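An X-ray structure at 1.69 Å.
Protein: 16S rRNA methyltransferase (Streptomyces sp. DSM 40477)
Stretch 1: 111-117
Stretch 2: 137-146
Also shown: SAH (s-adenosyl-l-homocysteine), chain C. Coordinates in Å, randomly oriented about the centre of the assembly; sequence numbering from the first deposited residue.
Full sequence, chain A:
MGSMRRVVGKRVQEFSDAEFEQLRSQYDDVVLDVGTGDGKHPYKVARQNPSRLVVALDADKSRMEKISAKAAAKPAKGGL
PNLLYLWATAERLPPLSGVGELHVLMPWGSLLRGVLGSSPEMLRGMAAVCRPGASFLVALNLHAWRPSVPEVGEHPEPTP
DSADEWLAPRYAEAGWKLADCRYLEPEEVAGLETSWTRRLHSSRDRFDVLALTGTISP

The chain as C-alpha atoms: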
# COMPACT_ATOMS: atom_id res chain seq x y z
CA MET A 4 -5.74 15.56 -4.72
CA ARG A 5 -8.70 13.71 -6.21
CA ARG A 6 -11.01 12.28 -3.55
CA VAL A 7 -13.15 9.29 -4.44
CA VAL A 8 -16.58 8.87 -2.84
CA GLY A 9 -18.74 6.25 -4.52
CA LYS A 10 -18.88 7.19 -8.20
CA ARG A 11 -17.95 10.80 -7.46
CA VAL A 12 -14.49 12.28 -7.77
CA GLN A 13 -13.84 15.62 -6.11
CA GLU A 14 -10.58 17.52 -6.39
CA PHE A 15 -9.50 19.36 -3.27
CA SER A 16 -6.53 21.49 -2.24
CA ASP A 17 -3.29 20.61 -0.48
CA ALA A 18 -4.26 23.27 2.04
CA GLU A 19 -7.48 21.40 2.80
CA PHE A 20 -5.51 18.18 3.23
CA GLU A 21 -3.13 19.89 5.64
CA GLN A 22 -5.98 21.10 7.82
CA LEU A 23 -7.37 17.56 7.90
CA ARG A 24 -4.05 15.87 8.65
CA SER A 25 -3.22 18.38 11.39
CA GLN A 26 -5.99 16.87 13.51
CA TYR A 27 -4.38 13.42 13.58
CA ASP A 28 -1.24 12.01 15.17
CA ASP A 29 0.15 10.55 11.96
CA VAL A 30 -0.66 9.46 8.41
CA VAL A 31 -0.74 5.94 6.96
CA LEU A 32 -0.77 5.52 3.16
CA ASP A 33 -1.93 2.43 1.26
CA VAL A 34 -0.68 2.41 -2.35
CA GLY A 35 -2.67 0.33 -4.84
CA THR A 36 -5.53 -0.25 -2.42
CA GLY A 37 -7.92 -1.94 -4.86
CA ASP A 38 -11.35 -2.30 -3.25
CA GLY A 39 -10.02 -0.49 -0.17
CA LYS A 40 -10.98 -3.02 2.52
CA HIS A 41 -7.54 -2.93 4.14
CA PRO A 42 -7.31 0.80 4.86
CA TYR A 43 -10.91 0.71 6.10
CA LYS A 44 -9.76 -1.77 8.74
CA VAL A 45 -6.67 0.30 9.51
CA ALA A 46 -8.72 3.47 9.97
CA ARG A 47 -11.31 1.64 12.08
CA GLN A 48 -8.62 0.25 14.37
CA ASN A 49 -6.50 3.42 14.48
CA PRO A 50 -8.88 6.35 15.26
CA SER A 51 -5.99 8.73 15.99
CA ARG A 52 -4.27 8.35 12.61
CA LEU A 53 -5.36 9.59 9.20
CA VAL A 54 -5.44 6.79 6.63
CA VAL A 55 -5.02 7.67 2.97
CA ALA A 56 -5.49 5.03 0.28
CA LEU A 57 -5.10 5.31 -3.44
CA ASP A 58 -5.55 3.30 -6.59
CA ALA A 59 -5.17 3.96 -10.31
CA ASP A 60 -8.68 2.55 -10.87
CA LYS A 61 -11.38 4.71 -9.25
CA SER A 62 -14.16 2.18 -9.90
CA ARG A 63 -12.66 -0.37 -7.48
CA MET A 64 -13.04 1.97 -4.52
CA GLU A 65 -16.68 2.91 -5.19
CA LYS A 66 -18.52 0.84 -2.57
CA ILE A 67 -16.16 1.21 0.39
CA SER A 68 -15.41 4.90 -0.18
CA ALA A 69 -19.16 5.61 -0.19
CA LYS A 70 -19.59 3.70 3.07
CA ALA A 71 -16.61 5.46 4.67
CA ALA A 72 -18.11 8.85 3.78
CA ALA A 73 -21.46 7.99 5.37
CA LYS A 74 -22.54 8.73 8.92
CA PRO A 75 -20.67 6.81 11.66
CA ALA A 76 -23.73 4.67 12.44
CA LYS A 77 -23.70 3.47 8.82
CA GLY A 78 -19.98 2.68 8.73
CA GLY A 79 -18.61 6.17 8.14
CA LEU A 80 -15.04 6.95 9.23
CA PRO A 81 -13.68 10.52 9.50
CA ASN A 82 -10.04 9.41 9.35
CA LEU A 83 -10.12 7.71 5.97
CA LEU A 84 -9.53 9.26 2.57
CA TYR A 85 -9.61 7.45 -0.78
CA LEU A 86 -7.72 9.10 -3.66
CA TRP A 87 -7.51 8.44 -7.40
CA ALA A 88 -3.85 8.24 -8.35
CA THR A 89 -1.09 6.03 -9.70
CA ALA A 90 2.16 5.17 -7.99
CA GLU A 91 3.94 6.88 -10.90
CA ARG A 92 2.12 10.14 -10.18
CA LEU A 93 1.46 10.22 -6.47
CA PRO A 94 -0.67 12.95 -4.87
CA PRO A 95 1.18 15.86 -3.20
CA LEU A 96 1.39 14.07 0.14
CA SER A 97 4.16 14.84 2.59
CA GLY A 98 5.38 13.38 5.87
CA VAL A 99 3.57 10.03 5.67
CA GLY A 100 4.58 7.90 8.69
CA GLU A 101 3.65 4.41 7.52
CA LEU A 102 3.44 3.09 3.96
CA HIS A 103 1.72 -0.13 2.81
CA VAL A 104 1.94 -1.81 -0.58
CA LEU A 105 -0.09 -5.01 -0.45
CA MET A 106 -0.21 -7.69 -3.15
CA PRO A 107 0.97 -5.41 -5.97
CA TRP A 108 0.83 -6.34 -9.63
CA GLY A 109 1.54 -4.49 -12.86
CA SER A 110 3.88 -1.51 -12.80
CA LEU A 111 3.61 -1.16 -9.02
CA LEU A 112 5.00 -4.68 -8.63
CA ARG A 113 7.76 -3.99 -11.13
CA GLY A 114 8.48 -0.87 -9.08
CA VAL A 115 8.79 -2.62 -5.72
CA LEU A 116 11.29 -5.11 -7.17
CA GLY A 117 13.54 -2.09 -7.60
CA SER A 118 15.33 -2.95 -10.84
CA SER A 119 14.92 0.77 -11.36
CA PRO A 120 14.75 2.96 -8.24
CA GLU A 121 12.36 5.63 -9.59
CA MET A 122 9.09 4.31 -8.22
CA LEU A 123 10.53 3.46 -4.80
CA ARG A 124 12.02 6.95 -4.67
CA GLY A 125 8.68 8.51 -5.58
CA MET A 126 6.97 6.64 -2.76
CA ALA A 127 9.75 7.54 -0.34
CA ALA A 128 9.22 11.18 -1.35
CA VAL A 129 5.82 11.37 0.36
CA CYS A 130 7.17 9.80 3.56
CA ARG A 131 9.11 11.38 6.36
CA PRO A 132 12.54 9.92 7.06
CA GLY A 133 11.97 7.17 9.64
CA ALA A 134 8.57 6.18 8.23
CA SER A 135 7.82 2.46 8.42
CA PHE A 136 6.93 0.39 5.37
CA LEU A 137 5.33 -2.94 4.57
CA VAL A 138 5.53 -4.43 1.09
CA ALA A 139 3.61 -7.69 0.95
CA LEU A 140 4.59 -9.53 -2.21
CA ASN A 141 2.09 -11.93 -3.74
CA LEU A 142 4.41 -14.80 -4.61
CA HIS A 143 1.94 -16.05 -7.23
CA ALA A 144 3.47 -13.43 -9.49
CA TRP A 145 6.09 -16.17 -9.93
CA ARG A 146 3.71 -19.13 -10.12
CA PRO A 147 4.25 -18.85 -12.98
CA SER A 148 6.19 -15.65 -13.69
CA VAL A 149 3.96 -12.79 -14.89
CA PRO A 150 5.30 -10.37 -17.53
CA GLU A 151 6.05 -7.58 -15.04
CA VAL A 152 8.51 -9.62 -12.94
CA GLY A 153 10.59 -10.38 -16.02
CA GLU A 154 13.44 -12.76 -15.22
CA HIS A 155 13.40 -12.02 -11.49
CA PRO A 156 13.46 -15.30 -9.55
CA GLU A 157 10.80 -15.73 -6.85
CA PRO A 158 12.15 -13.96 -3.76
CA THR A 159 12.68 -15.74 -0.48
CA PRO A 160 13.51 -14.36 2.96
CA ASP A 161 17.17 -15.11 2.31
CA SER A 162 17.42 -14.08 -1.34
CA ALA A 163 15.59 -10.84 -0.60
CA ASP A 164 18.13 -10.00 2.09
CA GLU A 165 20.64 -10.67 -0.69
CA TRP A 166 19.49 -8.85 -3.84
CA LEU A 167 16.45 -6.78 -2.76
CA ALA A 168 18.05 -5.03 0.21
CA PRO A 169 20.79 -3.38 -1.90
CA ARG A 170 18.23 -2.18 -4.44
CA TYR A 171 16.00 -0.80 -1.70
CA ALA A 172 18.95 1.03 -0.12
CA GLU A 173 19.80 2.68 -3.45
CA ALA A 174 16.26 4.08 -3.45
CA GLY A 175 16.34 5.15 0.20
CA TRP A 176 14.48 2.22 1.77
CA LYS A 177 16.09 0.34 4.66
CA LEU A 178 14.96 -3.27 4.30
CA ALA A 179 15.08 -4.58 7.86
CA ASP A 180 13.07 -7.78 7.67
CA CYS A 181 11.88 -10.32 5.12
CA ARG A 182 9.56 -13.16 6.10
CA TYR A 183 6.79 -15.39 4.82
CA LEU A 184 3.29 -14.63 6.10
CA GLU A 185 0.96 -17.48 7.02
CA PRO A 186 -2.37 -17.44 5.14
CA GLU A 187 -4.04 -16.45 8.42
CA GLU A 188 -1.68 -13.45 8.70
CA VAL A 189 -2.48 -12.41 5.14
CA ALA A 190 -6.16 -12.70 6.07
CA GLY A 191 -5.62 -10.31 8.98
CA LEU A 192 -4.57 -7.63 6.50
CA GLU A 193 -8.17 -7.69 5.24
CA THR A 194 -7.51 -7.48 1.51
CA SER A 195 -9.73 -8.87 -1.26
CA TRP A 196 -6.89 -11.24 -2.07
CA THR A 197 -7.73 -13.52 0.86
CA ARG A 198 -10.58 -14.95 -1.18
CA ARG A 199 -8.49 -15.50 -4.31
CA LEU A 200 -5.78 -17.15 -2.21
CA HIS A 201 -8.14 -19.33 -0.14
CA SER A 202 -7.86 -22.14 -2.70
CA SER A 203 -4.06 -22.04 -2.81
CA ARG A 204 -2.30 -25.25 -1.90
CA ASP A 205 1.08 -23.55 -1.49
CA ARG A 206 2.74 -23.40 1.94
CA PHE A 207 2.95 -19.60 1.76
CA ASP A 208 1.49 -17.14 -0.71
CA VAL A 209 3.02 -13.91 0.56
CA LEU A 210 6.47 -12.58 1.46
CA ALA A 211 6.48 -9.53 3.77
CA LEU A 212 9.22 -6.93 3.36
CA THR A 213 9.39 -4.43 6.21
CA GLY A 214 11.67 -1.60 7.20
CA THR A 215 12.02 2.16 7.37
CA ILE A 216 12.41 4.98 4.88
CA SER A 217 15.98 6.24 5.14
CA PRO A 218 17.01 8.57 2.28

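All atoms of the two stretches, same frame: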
# COMPACT_ATOMS: atom_id res chain seq x y z
N LEU A 111 3.31 -1.33 -10.44
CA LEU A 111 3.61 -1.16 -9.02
C LEU A 111 4.48 -2.33 -8.52
O LEU A 111 5.38 -2.14 -7.70
CB LEU A 111 2.33 -1.05 -8.20
CG LEU A 111 2.48 -0.85 -6.68
CD1 LEU A 111 3.38 0.33 -6.39
CD2 LEU A 111 1.11 -0.66 -6.03
N LEU A 112 4.20 -3.53 -9.02
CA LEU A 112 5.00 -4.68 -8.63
C LEU A 112 6.40 -4.53 -9.23
O LEU A 112 7.40 -4.73 -8.55
CB LEU A 112 4.34 -5.99 -9.09
CG LEU A 112 5.19 -7.26 -8.99
CD1 LEU A 112 5.72 -7.46 -7.58
CD2 LEU A 112 4.38 -8.47 -9.45
N ARG A 113 6.46 -4.18 -10.51
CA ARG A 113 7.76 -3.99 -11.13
C ARG A 113 8.55 -2.97 -10.31
O ARG A 113 9.75 -3.14 -10.06
CB ARG A 113 7.59 -3.53 -12.58
CG ARG A 113 8.89 -3.48 -13.36
CD ARG A 113 8.65 -3.19 -14.83
NE ARG A 113 8.30 -1.79 -15.08
CZ ARG A 113 7.08 -1.36 -15.34
NH1 ARG A 113 6.06 -2.22 -15.40
NH2 ARG A 113 6.86 -0.07 -15.56
N GLY A 114 7.86 -1.93 -9.86
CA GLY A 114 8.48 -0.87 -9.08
C GLY A 114 9.07 -1.35 -7.76
O GLY A 114 10.19 -0.97 -7.39
N VAL A 115 8.32 -2.17 -7.03
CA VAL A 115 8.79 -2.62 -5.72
C VAL A 115 9.83 -3.73 -5.79
O VAL A 115 10.37 -4.13 -4.75
CB VAL A 115 7.65 -2.97 -4.74
CG1 VAL A 115 6.79 -1.74 -4.49
CG2 VAL A 115 6.83 -4.16 -5.23
N LEU A 116 10.14 -4.21 -6.99
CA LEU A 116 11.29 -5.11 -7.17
C LEU A 116 12.58 -4.31 -7.33
O LEU A 116 13.68 -4.84 -7.18
CB LEU A 116 11.08 -6.05 -8.36
CG LEU A 116 9.92 -7.04 -8.15
CD1 LEU A 116 9.72 -7.93 -9.36
CD2 LEU A 116 10.14 -7.86 -6.89
N GLY A 117 12.43 -3.03 -7.64
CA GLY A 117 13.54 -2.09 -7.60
C GLY A 117 14.65 -2.27 -8.62
O GLY A 117 15.78 -1.86 -8.36
N LEU A 137 5.64 -1.54 4.76
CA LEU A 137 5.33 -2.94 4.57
C LEU A 137 5.04 -3.14 3.09
O LEU A 137 4.12 -2.52 2.54
CB LEU A 137 4.09 -3.31 5.38
CG LEU A 137 3.40 -4.62 4.99
CD1 LEU A 137 4.33 -5.81 5.17
CD2 LEU A 137 2.16 -4.77 5.83
N VAL A 138 5.83 -3.99 2.44
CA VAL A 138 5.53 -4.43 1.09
C VAL A 138 5.21 -5.91 1.19
O VAL A 138 6.05 -6.70 1.60
CB VAL A 138 6.71 -4.24 0.12
CG1 VAL A 138 6.37 -4.85 -1.24
CG2 VAL A 138 7.06 -2.76 -0.04
N ALA A 139 3.99 -6.29 0.83
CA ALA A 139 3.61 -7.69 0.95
C ALA A 139 3.52 -8.25 -0.46
O ALA A 139 2.58 -7.95 -1.20
CB ALA A 139 2.31 -7.84 1.68
N LEU A 140 4.53 -9.02 -0.84
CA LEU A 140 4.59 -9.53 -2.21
C LEU A 140 3.70 -10.76 -2.35
O LEU A 140 3.77 -11.68 -1.54
CB LEU A 140 6.02 -9.93 -2.57
CG LEU A 140 7.05 -8.81 -2.65
CD1 LEU A 140 8.40 -9.40 -3.03
CD2 LEU A 140 6.62 -7.74 -3.66
N ASN A 141 2.85 -10.75 -3.38
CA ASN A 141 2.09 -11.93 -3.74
C ASN A 141 3.01 -12.82 -4.56
O ASN A 141 3.34 -12.50 -5.71
CB ASN A 141 0.88 -11.52 -4.58
CG ASN A 141 -0.00 -12.70 -4.97
OD1 ASN A 141 0.38 -13.86 -4.82
ND2 ASN A 141 -1.19 -12.40 -5.49
N LEU A 142 3.43 -13.94 -3.98
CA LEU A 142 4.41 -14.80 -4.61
C LEU A 142 3.84 -15.51 -5.85
O LEU A 142 4.59 -16.05 -6.66
CB LEU A 142 4.97 -15.79 -3.58
CG LEU A 142 5.73 -15.15 -2.42
CD1 LEU A 142 5.94 -16.14 -1.28
CD2 LEU A 142 7.07 -14.57 -2.89
N HIS A 143 2.53 -15.44 -6.04
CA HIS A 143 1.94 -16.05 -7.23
C HIS A 143 2.31 -15.31 -8.50
O HIS A 143 2.08 -15.81 -9.61
CB HIS A 143 0.42 -16.23 -7.07
CG HIS A 143 0.07 -17.24 -6.04
ND1 HIS A 143 -0.27 -18.54 -6.36
CD2 HIS A 143 0.06 -17.18 -4.69
CE1 HIS A 143 -0.49 -19.22 -5.25
NE2 HIS A 143 -0.29 -18.42 -4.22
N ALA A 144 2.93 -14.14 -8.35
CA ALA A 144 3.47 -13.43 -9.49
C ALA A 144 4.61 -14.23 -10.11
O ALA A 144 5.11 -13.89 -11.18
CB ALA A 144 3.96 -12.03 -9.08
N TRP A 145 5.02 -15.30 -9.42
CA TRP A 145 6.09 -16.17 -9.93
C TRP A 145 5.60 -17.60 -10.11
O TRP A 145 6.41 -18.51 -10.26
CB TRP A 145 7.29 -16.17 -8.99
CG TRP A 145 8.06 -14.89 -8.99
CD1 TRP A 145 9.15 -14.59 -9.77
CD2 TRP A 145 7.82 -13.73 -8.18
NE1 TRP A 145 9.59 -13.32 -9.49
CE2 TRP A 145 8.80 -12.77 -8.52
CE3 TRP A 145 6.87 -13.41 -7.20
CZ2 TRP A 145 8.85 -11.51 -7.92
CZ3 TRP A 145 6.92 -12.15 -6.61
CH2 TRP A 145 7.91 -11.22 -6.97
N ARG A 146 4.29 -17.79 -10.11
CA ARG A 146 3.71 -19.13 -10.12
C ARG A 146 2.58 -19.25 -11.14
O ARG A 146 1.44 -19.49 -10.78
CB ARG A 146 3.20 -19.46 -8.71
CG ARG A 146 4.28 -19.38 -7.63
CD ARG A 146 3.72 -19.65 -6.24
NE ARG A 146 4.72 -19.44 -5.19
CZ ARG A 146 4.44 -19.47 -3.89
NH1 ARG A 146 3.21 -19.71 -3.48
NH2 ARG A 146 5.40 -19.24 -3.00
N SAH C . -3.78 -3.92 -2.07
CA SAH C . -5.11 -4.32 -2.51
CB SAH C . -5.16 -4.47 -4.03
CG SAH C . -3.98 -5.23 -4.62
SD SAH C . -4.30 -5.70 -6.34
C SAH C . -5.50 -5.61 -1.83
O SAH C . -6.63 -6.09 -1.96
OXT SAH C . -4.67 -6.21 -1.14
C5' SAH C . -3.06 -4.47 -6.83
C4' SAH C . -3.67 -3.09 -7.01
O4' SAH C . -2.65 -2.18 -7.36
C3' SAH C . -4.70 -3.03 -8.14
O3' SAH C . -5.88 -2.44 -7.65
C2' SAH C . -4.13 -2.11 -9.19
O2' SAH C . -5.12 -1.26 -9.73
C1' SAH C . -3.11 -1.32 -8.38
N9 SAH C . -1.97 -0.83 -9.16
C8 SAH C . -1.13 -1.52 -9.99
N7 SAH C . -0.20 -0.65 -10.47
C5 SAH C . -0.45 0.57 -9.94
C6 SAH C . 0.17 1.81 -10.07
N6 SAH C . 1.23 1.96 -10.85
N1 SAH C . -0.33 2.88 -9.37
C2 SAH C . -1.44 2.74 -8.55
N3 SAH C . -2.06 1.52 -8.43
C4 SAH C . -1.55 0.46 -9.11

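The contact between the helical stretch that begins before Leu111 and the strand 137-141 with the 3-10 segment 142-144 and the residue after it, Trp145, is made by apolar side chains alone. No hydrogen bond crosses it, and the 264 Å² buried, both sides summed, comes almost entirely from seven residues. The axes approach to 10.5 Å with 117° between their N-to-C directions, so the backbones stay well apart: Leu112 CA lies 8.1 Å from Leu140 CA, and Val115 CA 7.8 Å from Val138 CA. Side chains must fill that gap.

The first group of contacts is aliphatic. Val115 points its CA-to-CB bond toward the strand and, with chi1 in m, places CG2 4.1 Å from Val138 CG1 and 3.9 Å from Leu140 CD2. A single methyl thus touches two strand residues. Val138 also points toward its partner, and these short branched side chains suit positions facing each other directly. Alternation along the strand explains why Ala139, between Val138 and Leu140, takes no part: its side chain comes no nearer than 9.0 Å. Leu140 leaves the backbone sideways, but its m,t rotamer brings its end nearer, with CD2 4.0 Å from Leu112 CD1.

Leu112 is the most heavily covered residue, losing 50 Å² to the other stretch. It too starts sideways, and its t,p rotamer brings the end of the side chain closer. Its two methyls diverge: CD1 meets Leu140, while CD2 packs 3.6 Å from Ala144 CB, the shortest contact across the interface. Ala144 points toward the helix, and its one methyl group fills this close approach.

The second group involves the aromatic ring. Trp145 CZ2 lies 4.0 Å from Leu116 CD1, and Trp145 CH2 lies 4.4 Å from Leu112 CD1; both methyls approach the ring obliquely. Trp145 sets out sideways, but the length of its side chain carries the six-membered ring to the helix, while NE1 is hydrogen-bonded elsewhere in the structure. Leu116, in m,t, likewise extends its end to the ring.

Polar interactions support the arrangement from within each stretch. Asn141 OD1 accepts a hydrogen bond from His143 N at 2.9 Å, with an N-H...O angle of 154°, and Ala144 N donates to Asn141 O at 3.1 Å, helping to fold the chain after the strand. In the helix, Val115 N donates to Leu111 O at 3.0 Å. Gly117 then leaves helical geometry with phi 68°, a positive value that favours glycine.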